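Local coordinates for protein cystathionine beta-lyases/cystathionine gamma-synthases (Corynebacterium glutamicum, PDB 5X5H) that probably joins O-succinyl-L-homoserine to L-cysteine to make L,L-cystathionine and succinate, using pyridoxal 5'-phosphate as cofactor, at residues 69-74 with 187-192; 77-82 with 215-220; 178-183 with 196-201. One frame throughout, in Å; residues are numbered along the deposited sequence.

Contact 1 of 3, residues 69-74 with 187-192; sequences ALEGAK and LQQPLK
Gln189 and Leu70 make the polar link between the segments: Gln189 NE2 donates to Leu70 O at 2.8 Å, with an N-H...O angle of 157° and the acceptor practically in the plane of the amide. The other end of the same amide is also engaged, since Lys192 NZ lies 2.9 Å from Gln189 OE1; this donor stands 46° out of the carbonyl plane and so does not follow a lone pair. With bonds at both NE2 and OE1, rotation of the amide is well defined.

Helix 58-70 ends in a Schellman motif, in which Gly72 takes a positive phi and Gly72 N turns back to Ala69 O at 3.1 Å. Gln189 NE2 reaches Leu70 O in this last turn from the loop between helix 184-187 and strand 197-201.

Van der Waals contacts come next. Glu71 is bent at chi2 (-82°), which lays its carboxylate across the start of the 3-10 segment, OE1 being 3.5 Å from Gln189 CA and 3.6 Å from Pro190 CD. Apolar packing comes from one methyl of Leu191: CD1 meets Ala73 CB at 3.5 Å. The aliphatic part of Lys192 runs past the turn, its CE 4.2 Å from Gly72 CA.

The two oxygens of Glu71 differ in their polar surroundings. OE1 is buried against those carbon atoms with no hydrogen-bond partner in the model, whereas OE2 is hydrogen-bonded to Asn180 ND2. The Glu71 side chain also lies about 3 Å, at the nearest atoms, from a magnesium ion whose site includes Glu71 and Leu191.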
loop_
_atom_site.group_PDB
_atom_site.type_symbol
_atom_site.label_atom_id
_atom_site.label_comp_id
_atom_site.label_asym_id
_atom_site.label_seq_id
_atom_site.Cartn_x
_atom_site.Cartn_y
_atom_site.Cartn_z
ATOM N N ALA A 69 -19.232 13.832 9.377
ATOM C CA ALA A 69 -20.641 13.471 9.310
ATOM C C ALA A 69 -21.028 12.647 10.496
ATOM O O ALA A 69 -22.137 12.818 11.091
ATOM C CB ALA A 69 -20.953 12.687 8.024
ATOM N N LEU A 70 -20.168 11.721 10.969
ATOM C CA LEU A 70 -20.478 10.798 12.093
ATOM C C LEU A 70 -20.563 11.568 13.407
ATOM O O LEU A 70 -21.189 10.988 14.310
ATOM C CB LEU A 70 -19.432 9.752 12.138
ATOM C CG LEU A 70 -19.406 8.775 10.932
ATOM C CD1 LEU A 70 -18.263 7.884 11.068
ATOM C CD2 LEU A 70 -20.711 8.112 10.701
ATOM N N GLU A 71 -19.966 12.743 13.492
ATOM C CA GLU A 71 -20.030 13.606 14.703
ATOM C C GLU A 71 -21.085 14.668 14.646
ATOM O O GLU A 71 -21.193 15.471 15.545
ATOM C CB GLU A 71 -18.643 14.174 14.982
ATOM C CG GLU A 71 -17.652 13.156 15.493
ATOM C CD GLU A 71 -17.767 12.885 16.992
ATOM O OE1 GLU A 71 -18.801 13.152 17.662
ATOM O OE2 GLU A 71 -16.880 12.149 17.549
ATOM N N GLY A 72 -21.843 14.699 13.546
ATOM C CA GLY A 72 -22.773 15.793 13.390
ATOM C C GLY A 72 -22.127 17.111 13.129
ATOM O O GLY A 72 -22.579 18.221 13.553
ATOM N N ALA A 73 -20.944 17.115 12.494
ATOM C CA ALA A 73 -20.096 18.231 12.233
ATOM C C ALA A 73 -20.097 18.645 10.755
ATOM O O ALA A 73 -20.053 17.711 9.902
ATOM C CB ALA A 73 -18.647 17.940 12.686
ATOM N N LYS A 74 -20.049 19.910 10.449
ATOM C CA LYS A 74 -19.859 20.337 9.056
ATOM C C LYS A 74 -18.415 20.169 8.610
ATOM O O LYS A 74 -18.140 19.884 7.436
ATOM C CB LYS A 74 -20.204 21.828 8.915
ATOM C CG LYS A 74 -21.676 22.134 9.166
ATOM C CD LYS A 74 -21.939 23.656 9.213
ATOM C CE LYS A 74 -23.208 23.949 9.997
ATOM N NZ LYS A 74 -23.710 25.288 9.605
ATOM N N LEU A 187 -20.762 6.059 19.849
ATOM C CA LEU A 187 -21.337 6.045 21.238
ATOM C C LEU A 187 -21.604 7.412 21.765
ATOM O O LEU A 187 -22.448 7.555 22.694
ATOM C CB LEU A 187 -20.442 5.265 22.183
ATOM C CG LEU A 187 -20.166 3.801 21.750
ATOM C CD1 LEU A 187 -19.315 3.144 22.862
ATOM C CD2 LEU A 187 -21.431 3.034 21.501
ATOM N N GLN A 188 -20.949 8.442 21.296
ATOM C CA GLN A 188 -21.074 9.735 21.930
ATOM C C GLN A 188 -20.750 10.858 20.950
ATOM O O GLN A 188 -19.832 10.713 20.117
ATOM C CB GLN A 188 -20.081 9.829 23.074
ATOM C CG GLN A 188 -20.072 11.108 23.934
ATOM C CD GLN A 188 -19.162 10.962 25.169
ATOM O OE1 GLN A 188 -19.679 10.734 26.303
ATOM N NE2 GLN A 188 -17.873 10.987 24.998
ATOM N N GLN A 189 -21.546 11.944 20.928
ATOM C CA GLN A 189 -21.386 13.013 19.974
ATOM C C GLN A 189 -21.302 14.343 20.734
ATOM O O GLN A 189 -22.306 15.045 20.895
ATOM C CB GLN A 189 -22.495 12.991 18.911
ATOM C CG GLN A 189 -22.534 11.733 18.087
ATOM C CD GLN A 189 -23.715 11.627 17.190
ATOM O OE1 GLN A 189 -24.852 11.717 17.667
ATOM N NE2 GLN A 189 -23.492 11.322 15.910
ATOM N N PRO A 190 -20.121 14.662 21.229
ATOM C CA PRO A 190 -19.985 15.874 22.092
ATOM C C PRO A 190 -20.419 17.158 21.473
ATOM O O PRO A 190 -20.817 18.085 22.209
ATOM C CB PRO A 190 -18.518 15.897 22.471
ATOM C CG PRO A 190 -18.100 14.476 22.302
ATOM C CD PRO A 190 -18.899 13.896 21.136
ATOM N N LEU A 191 -20.337 17.349 20.173
ATOM C CA LEU A 191 -20.828 18.624 19.586
ATOM C C LEU A 191 -22.282 18.816 19.866
ATOM O O LEU A 191 -22.685 19.972 20.033
ATOM C CB LEU A 191 -20.516 18.733 18.100
ATOM C CG LEU A 191 -19.093 18.656 17.647
ATOM C CD1 LEU A 191 -19.061 18.580 16.115
ATOM C CD2 LEU A 191 -18.229 19.719 18.250
ATOM N N LYS A 192 -23.018 17.745 19.953
ATOM C CA LYS A 192 -24.517 17.850 20.189
ATOM C C LYS A 192 -24.776 18.241 21.649
ATOM O O LYS A 192 -25.933 18.632 21.995
ATOM C CB LYS A 192 -25.175 16.554 19.822
ATOM C CG LYS A 192 -24.931 16.207 18.326
ATOM C CD LYS A 192 -25.779 15.094 17.852
ATOM C CE LYS A 192 -25.456 14.775 16.422
ATOM N NZ LYS A 192 -26.318 13.626 16.062
#

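Contact 2 of 3, residues 77-82 with 215-220; sequences RAFSSG and GLVVTN. With PLP (pyridoxal-5'-phosphate), chain B.
The ring of Phe79 meets Val217 through CE2, 4.0 Å from Val217 CG2, and the methyl approaches the ring obliquely. With CG anti to the carbonyl carbon (chi1 -60°), the ring sits beside Val217 on the side of the sheet where Ala85 and Ile88 of helix 82-93 also touch it. The other side carries Ala78 and Leu216, whose CB and CD1 are 4.1 Å apart, Leu216 packing further on Leu63 and Val67 of helix 58-70.

The strands are antiparallel, their axes at 157°. Arg77 and Val217 form one hydrogen-bonded pair, with Arg77 N to Val217 O at 2.9 Å and the return bond from Val217 N to Arg77 O; Phe79 and Gly215 form the next, with Phe79 N bonded to Gly215 O and Gly215 N to Phe79 O at 3.0 Å. Beyond it the chain turns away, yet Gly215 CA still makes a C-H...O contact of 3.4 Å with Ser81 O.

Ser81 is the N-cap of helix 82-93, its OG bonded to Ala84 N and to Gly236 O of the second subunit. One residue on, Gly82 N donates to O2P of the cofactor at 2.9 Å, and Ser81 CB lies 3.4 Å from O3P. The cofactor phosphate is therefore held at the positive end of a helix, whose dipole would be expected to stabilise its negative charge.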
loop_
_atom_site.group_PDB
_atom_site.type_symbol
_atom_site.label_atom_id
_atom_site.label_comp_id
_atom_site.label_asym_id
_atom_site.label_seq_id
_atom_site.Cartn_x
_atom_site.Cartn_y
_atom_site.Cartn_z
ATOM N N ARG A 77 -10.776 17.826 9.860
ATOM C CA ARG A 77 -9.445 17.844 9.305
ATOM C C ARG A 77 -8.589 16.787 9.956
ATOM O O ARG A 77 -8.668 16.616 11.204
ATOM C CB ARG A 77 -8.751 19.180 9.422
ATOM C CG ARG A 77 -9.509 20.398 8.778
ATOM C CD ARG A 77 -9.421 20.365 7.265
ATOM N NE ARG A 77 -10.283 21.418 6.713
ATOM C CZ ARG A 77 -10.525 21.629 5.433
ATOM N NH1 ARG A 77 -9.914 20.918 4.538
ATOM N NH2 ARG A 77 -11.374 22.575 5.077
ATOM N N ALA A 78 -7.806 16.052 9.156
ATOM C CA ALA A 78 -7.001 14.927 9.573
ATOM C C ALA A 78 -5.571 15.256 9.673
ATOM O O ALA A 78 -4.978 16.107 9.021
ATOM C CB ALA A 78 -7.187 13.763 8.643
ATOM N N PHE A 79 -4.905 14.523 10.586
ATOM C CA PHE A 79 -3.545 14.719 10.976
ATOM C C PHE A 79 -2.797 13.365 11.112
ATOM O O PHE A 79 -3.446 12.331 11.233
ATOM C CB PHE A 79 -3.439 15.514 12.296
ATOM C CG PHE A 79 -4.077 16.889 12.172
ATOM C CD1 PHE A 79 -3.415 17.910 11.579
ATOM C CD2 PHE A 79 -5.428 17.073 12.477
ATOM C CE1 PHE A 79 -3.989 19.176 11.399
ATOM C CE2 PHE A 79 -6.041 18.281 12.339
ATOM C CZ PHE A 79 -5.337 19.311 11.750
ATOM N N SER A 80 -1.459 13.447 11.218
ATOM C CA SER A 80 -0.634 12.276 11.236
ATOM C C SER A 80 -0.850 11.392 12.494
ATOM O O SER A 80 -0.431 10.226 12.467
ATOM C CB SER A 80 0.856 12.675 11.330
ATOM O OG SER A 80 1.191 13.596 10.401
ATOM N N SER A 81 -1.368 11.954 13.599
ATOM C CA SER A 81 -1.561 11.193 14.846
ATOM C C SER A 81 -2.546 11.991 15.651
ATOM O O SER A 81 -2.804 13.171 15.448
ATOM C CB SER A 81 -0.235 10.923 15.578
ATOM O OG SER A 81 0.265 12.219 16.048
ATOM N N GLY A 82 -3.101 11.323 16.657
ATOM C CA GLY A 82 -3.908 11.989 17.704
ATOM C C GLY A 82 -3.115 13.083 18.407
ATOM O O GLY A 82 -3.634 14.222 18.617
ATOM N N GLY A 215 -4.911 11.147 13.504
ATOM C CA GLY A 215 -5.784 11.999 14.308
ATOM C C GLY A 215 -6.747 12.758 13.495
ATOM O O GLY A 215 -6.591 12.843 12.249
ATOM N N LEU A 216 -7.791 13.298 14.121
ATOM C CA LEU A 216 -8.764 14.038 13.403
ATOM C C LEU A 216 -9.464 14.990 14.327
ATOM O O LEU A 216 -9.717 14.636 15.489
ATOM C CB LEU A 216 -9.702 13.082 12.711
ATOM C CG LEU A 216 -10.310 13.477 11.316
ATOM C CD1 LEU A 216 -10.506 12.302 10.456
ATOM C CD2 LEU A 216 -11.559 14.343 11.450
ATOM N N VAL A 217 -9.799 16.184 13.862
ATOM C CA VAL A 217 -10.523 17.223 14.599
ATOM C C VAL A 217 -11.751 17.562 13.847
ATOM O O VAL A 217 -11.664 17.792 12.621
ATOM C CB VAL A 217 -9.681 18.442 14.832
ATOM C CG1 VAL A 217 -10.468 19.486 15.637
ATOM C CG2 VAL A 217 -8.394 18.133 15.532
ATOM N N VAL A 218 -12.910 17.624 14.547
ATOM C CA VAL A 218 -14.131 18.022 13.938
ATOM C C VAL A 218 -14.764 19.239 14.671
ATOM O O VAL A 218 -14.525 19.438 15.891
ATOM C CB VAL A 218 -15.161 16.928 13.816
ATOM C CG1 VAL A 218 -14.648 15.725 12.990
ATOM C CG2 VAL A 218 -15.594 16.457 15.158
ATOM N N THR A 219 -15.530 20.037 13.934
ATOM C CA THR A 219 -16.165 21.234 14.467
ATOM C C THR A 219 -17.296 21.651 13.593
ATOM O O THR A 219 -17.331 21.300 12.448
ATOM C CB THR A 219 -15.092 22.288 14.567
ATOM O OG1 THR A 219 -15.604 23.525 15.220
ATOM C CG2 THR A 219 -14.507 22.764 13.288
ATOM N N ASN A 220 -18.156 22.525 14.157
ATOM C CA ASN A 220 -19.117 23.296 13.368
ATOM C C ASN A 220 -18.738 24.706 13.162
ATOM O O ASN A 220 -19.502 25.465 12.465
ATOM C CB ASN A 220 -20.540 23.179 13.924
ATOM C CG ASN A 220 -21.135 21.803 13.769
ATOM O OD1 ASN A 220 -21.608 21.154 14.760
ATOM N ND2 ASN A 220 -21.209 21.391 12.573
HETATM N N1 PLP B . -6.134 10.549 23.323
HETATM C C2 PLP B . -6.429 9.373 23.832
HETATM C C2A PLP B . -7.637 9.299 24.703
HETATM C C3 PLP B . -5.757 8.270 23.422
HETATM O O3 PLP B . -6.042 7.010 23.896
HETATM C C4 PLP B . -4.681 8.355 22.522
HETATM C C4A PLP B . -3.957 7.137 22.115
HETATM C C5 PLP B . -4.262 9.642 22.110
HETATM C C6 PLP B . -5.046 10.700 22.536
HETATM C C5A PLP B . -3.036 9.901 21.236
HETATM O O4P PLP B . -3.262 9.468 19.852
HETATM P P PLP B . -2.053 8.940 18.973
HETATM O O1P PLP B . -1.449 7.753 19.697
HETATM O O2P PLP B . -2.804 8.630 17.692
HETATM O O3P PLP B . -1.068 10.096 18.786
#

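Contact 3 of 3, residues 178-183 with 196-201. With PLP (pyridoxal-5'-phosphate), chain B.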
loop_
_atom_site.group_PDB
_atom_site.type_symbol
_atom_site.label_atom_id
_atom_site.label_comp_id
_atom_site.label_asym_id
_atom_site.label_seq_id
_atom_site.Cartn_x
_atom_site.Cartn_y
_atom_site.Cartn_z
ATOM N N VAL A 178 -13.573 18.169 23.557
ATOM C CA VAL A 178 -13.709 16.785 24.063
ATOM C C VAL A 178 -12.838 15.865 23.211
ATOM O O VAL A 178 -13.023 15.823 21.971
ATOM C CB VAL A 178 -15.147 16.293 24.170
ATOM C CG1 VAL A 178 -15.223 14.901 24.563
ATOM C CG2 VAL A 178 -15.952 17.200 25.135
ATOM N N ASP A 179 -11.971 15.126 23.859
ATOM C CA ASP A 179 -11.243 13.997 23.246
ATOM C C ASP A 179 -12.183 12.802 23.348
ATOM O O ASP A 179 -12.423 12.277 24.442
ATOM C CB ASP A 179 -9.924 13.821 23.917
ATOM C CG ASP A 179 -9.129 12.608 23.419
ATOM O OD1 ASP A 179 -9.716 11.709 22.751
ATOM O OD2 ASP A 179 -7.901 12.530 23.799
ATOM N N ASN A 180 -12.794 12.467 22.194
ATOM C CA ASN A 180 -13.836 11.423 22.067
ATOM C C ASN A 180 -13.285 10.098 21.586
ATOM O O ASN A 180 -14.062 9.269 21.081
ATOM C CB ASN A 180 -14.955 11.952 21.159
ATOM C CG ASN A 180 -16.240 11.256 21.274
ATOM O OD1 ASN A 180 -16.630 10.877 22.379
ATOM N ND2 ASN A 180 -16.944 11.007 20.161
ATOM N N THR A 181 -11.988 9.856 21.755
ATOM C CA THR A 181 -11.325 8.661 21.265
ATOM C C THR A 181 -11.993 7.408 21.791
ATOM O O THR A 181 -12.271 6.480 21.017
ATOM C CB THR A 181 -9.842 8.682 21.589
ATOM O OG1 THR A 181 -9.187 9.811 20.950
ATOM C CG2 THR A 181 -9.134 7.448 21.229
ATOM N N PHE A 182 -12.111 7.265 23.122
ATOM C CA PHE A 182 -12.619 6.007 23.734
ATOM C C PHE A 182 -14.048 5.730 23.408
ATOM O O PHE A 182 -14.365 4.552 23.054
ATOM C CB PHE A 182 -12.449 6.099 25.246
ATOM C CG PHE A 182 -11.166 5.671 25.742
ATOM C CD1 PHE A 182 -9.926 5.900 25.091
ATOM C CD2 PHE A 182 -11.085 5.098 27.033
ATOM C CE1 PHE A 182 -8.729 5.426 25.618
ATOM C CE2 PHE A 182 -9.903 4.663 27.555
ATOM C CZ PHE A 182 -8.722 4.791 26.884
ATOM N N ALA A 183 -14.904 6.758 23.354
ATOM C CA ALA A 183 -16.326 6.456 23.046
ATOM C C ALA A 183 -16.561 6.216 21.570
ATOM O O ALA A 183 -17.378 5.354 21.207
ATOM C CB ALA A 183 -17.186 7.633 23.430
ATOM N N HIS A 196 -17.131 22.682 21.631
ATOM C CA HIS A 196 -16.722 23.544 20.495
ATOM C C HIS A 196 -16.011 22.742 19.403
ATOM O O HIS A 196 -16.129 23.067 18.194
ATOM C CB HIS A 196 -15.904 24.743 20.913
ATOM C CG HIS A 196 -16.648 25.645 21.841
ATOM N ND1 HIS A 196 -16.642 25.493 23.218
ATOM C CD2 HIS A 196 -17.421 26.737 21.570
ATOM C CE1 HIS A 196 -17.425 26.443 23.758
ATOM N NE2 HIS A 196 -17.884 27.216 22.777
ATOM N N ALA A 197 -15.235 21.761 19.814
ATOM C CA ALA A 197 -14.518 20.904 18.881
ATOM C C ALA A 197 -14.394 19.524 19.550
ATOM O O ALA A 197 -14.486 19.351 20.748
ATOM C CB ALA A 197 -13.174 21.468 18.495
ATOM N N VAL A 198 -14.132 18.531 18.680
ATOM C CA VAL A 198 -13.944 17.135 19.103
ATOM C C VAL A 198 -12.666 16.638 18.487
ATOM O O VAL A 198 -12.439 16.859 17.292
ATOM C CB VAL A 198 -15.129 16.221 18.758
ATOM C CG1 VAL A 198 -14.843 14.776 19.009
ATOM C CG2 VAL A 198 -16.355 16.652 19.554
ATOM N N LEU A 199 -11.867 15.940 19.279
ATOM C CA LEU A 199 -10.626 15.314 18.858
ATOM C C LEU A 199 -10.767 13.814 18.895
ATOM O O LEU A 199 -11.249 13.260 19.889
ATOM C CB LEU A 199 -9.525 15.784 19.770
ATOM C CG LEU A 199 -8.029 15.374 19.724
ATOM C CD1 LEU A 199 -7.787 13.945 20.079
ATOM C CD2 LEU A 199 -7.324 15.669 18.506
ATOM N N HIS A 200 -10.175 13.132 17.921
ATOM C CA HIS A 200 -9.959 11.722 17.919
ATOM C C HIS A 200 -8.539 11.316 17.631
ATOM O O HIS A 200 -7.950 11.821 16.685
ATOM C CB HIS A 200 -10.820 10.985 16.811
ATOM C CG HIS A 200 -12.239 10.970 17.142
ATOM N ND1 HIS A 200 -13.196 11.872 16.721
ATOM C CD2 HIS A 200 -12.845 10.136 17.997
ATOM C CE1 HIS A 200 -14.348 11.531 17.313
ATOM N NE2 HIS A 200 -14.114 10.478 18.088
ATOM N N SER A 201 -8.035 10.307 18.314
ATOM C CA SER A 201 -6.939 9.442 17.822
ATOM C C SER A 201 -7.616 8.359 16.944
ATOM O O SER A 201 -8.239 7.486 17.508
ATOM C CB SER A 201 -6.221 8.818 18.934
ATOM O OG SER A 201 -5.347 7.800 18.372
HETATM N N1 PLP B . -6.134 10.549 23.323
HETATM C C2 PLP B . -6.429 9.373 23.832
HETATM C C2A PLP B . -7.637 9.299 24.703
HETATM C C3 PLP B . -5.757 8.270 23.422
HETATM O O3 PLP B . -6.042 7.010 23.896
HETATM C C4 PLP B . -4.681 8.355 22.522
HETATM C C4A PLP B . -3.957 7.137 22.115
HETATM C C5 PLP B . -4.262 9.642 22.110
HETATM C C6 PLP B . -5.046 10.700 22.536
HETATM C C5A PLP B . -3.036 9.901 21.236
HETATM O O4P PLP B . -3.262 9.468 19.852
HETATM P P PLP B . -2.053 8.940 18.973
HETATM O O1P PLP B . -1.449 7.753 19.697
HETATM O O2P PLP B . -2.804 8.630 17.692
HETATM O O3P PLP B . -1.068 10.096 18.786
#
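Thr181 replaces a backbone carbonyl in pairing with Ser201: Ser201 N donates to Thr181 OG1 at 2.9 Å along an almost straight line, 178° at the hydrogen. The hydroxyl in turn gives its own proton to Asp179 OD1, 2.7 Å away, reaching that oxygen on its syn side. Asp179 OD1 takes a second bond from Thr181 N at 3.1 Å, which makes an Asx turn, so the chain leaves its strand in a bend braced by one carboxylate oxygen.

Before the bend, the pairing is ordinary parallel sheet. Val178 O receives Leu199 N, and Leu199 O receives Asn180 N at 2.9 Å; the touching parts run 22° apart. Strands 175-179 and 197-201, joined through helix 184-187, form a beta-alpha-beta unit in the mixed seven-stranded sheet of the cofactor-binding domain, as in fold type I pyridoxal-phosphate enzymes, and the cofactor lies at the C-terminal ends of both strands. Asp179 has CG anti to its backbone N (chi1 176°), which presents OD2 to the pyridine nitrogen: OD2 is 2.7 Å from N1 of the cofactor. Ser201 OG donates to the phosphate at O2P, 2.8 Å away, so the two strand ends meet the cofactor at its ring nitrogen and at its phosphate. The ring of Phe182 brings its edge, at CE1, towards the cofactor O3.

Side chains fill both sides of the pair. Leu199 CD1 packs against the flat face of the Asp179 carboxylate, 3.8 Å from CG. On the other side, Val198 CG1 meets Asn180 CB at 3.6 Å. The side chains of Asn180 and His200 lie side by side, pointing the same way; the Asn180 amide, already held by Glu71, is bonded through OD1 to Gln188 NE2.

How the contacts relate
From the N terminus, helix 58-70 ends in the first segment of contact 1, and strand 75-79 follows at once with the first segment of contact 2. The chain then runs on to strand 175-179, where contact 3 begins. Contact 1 closes first, at 187-192, across 112 intervening residues; contact 3 closes next, at 196-201, across only 12; contact 2 closes last, at 215-220, across 132. Contact 3 is therefore nested within contact 2, whereas contact 1 crosses both. Contacts 2 and 3 share one sheet through neighbouring strands 197-201 and 215-219 and both reach the cofactor; contact 1 joins the end of helix 58-70 to the loop before strand 197-201, beside a magnesium site near contact 3.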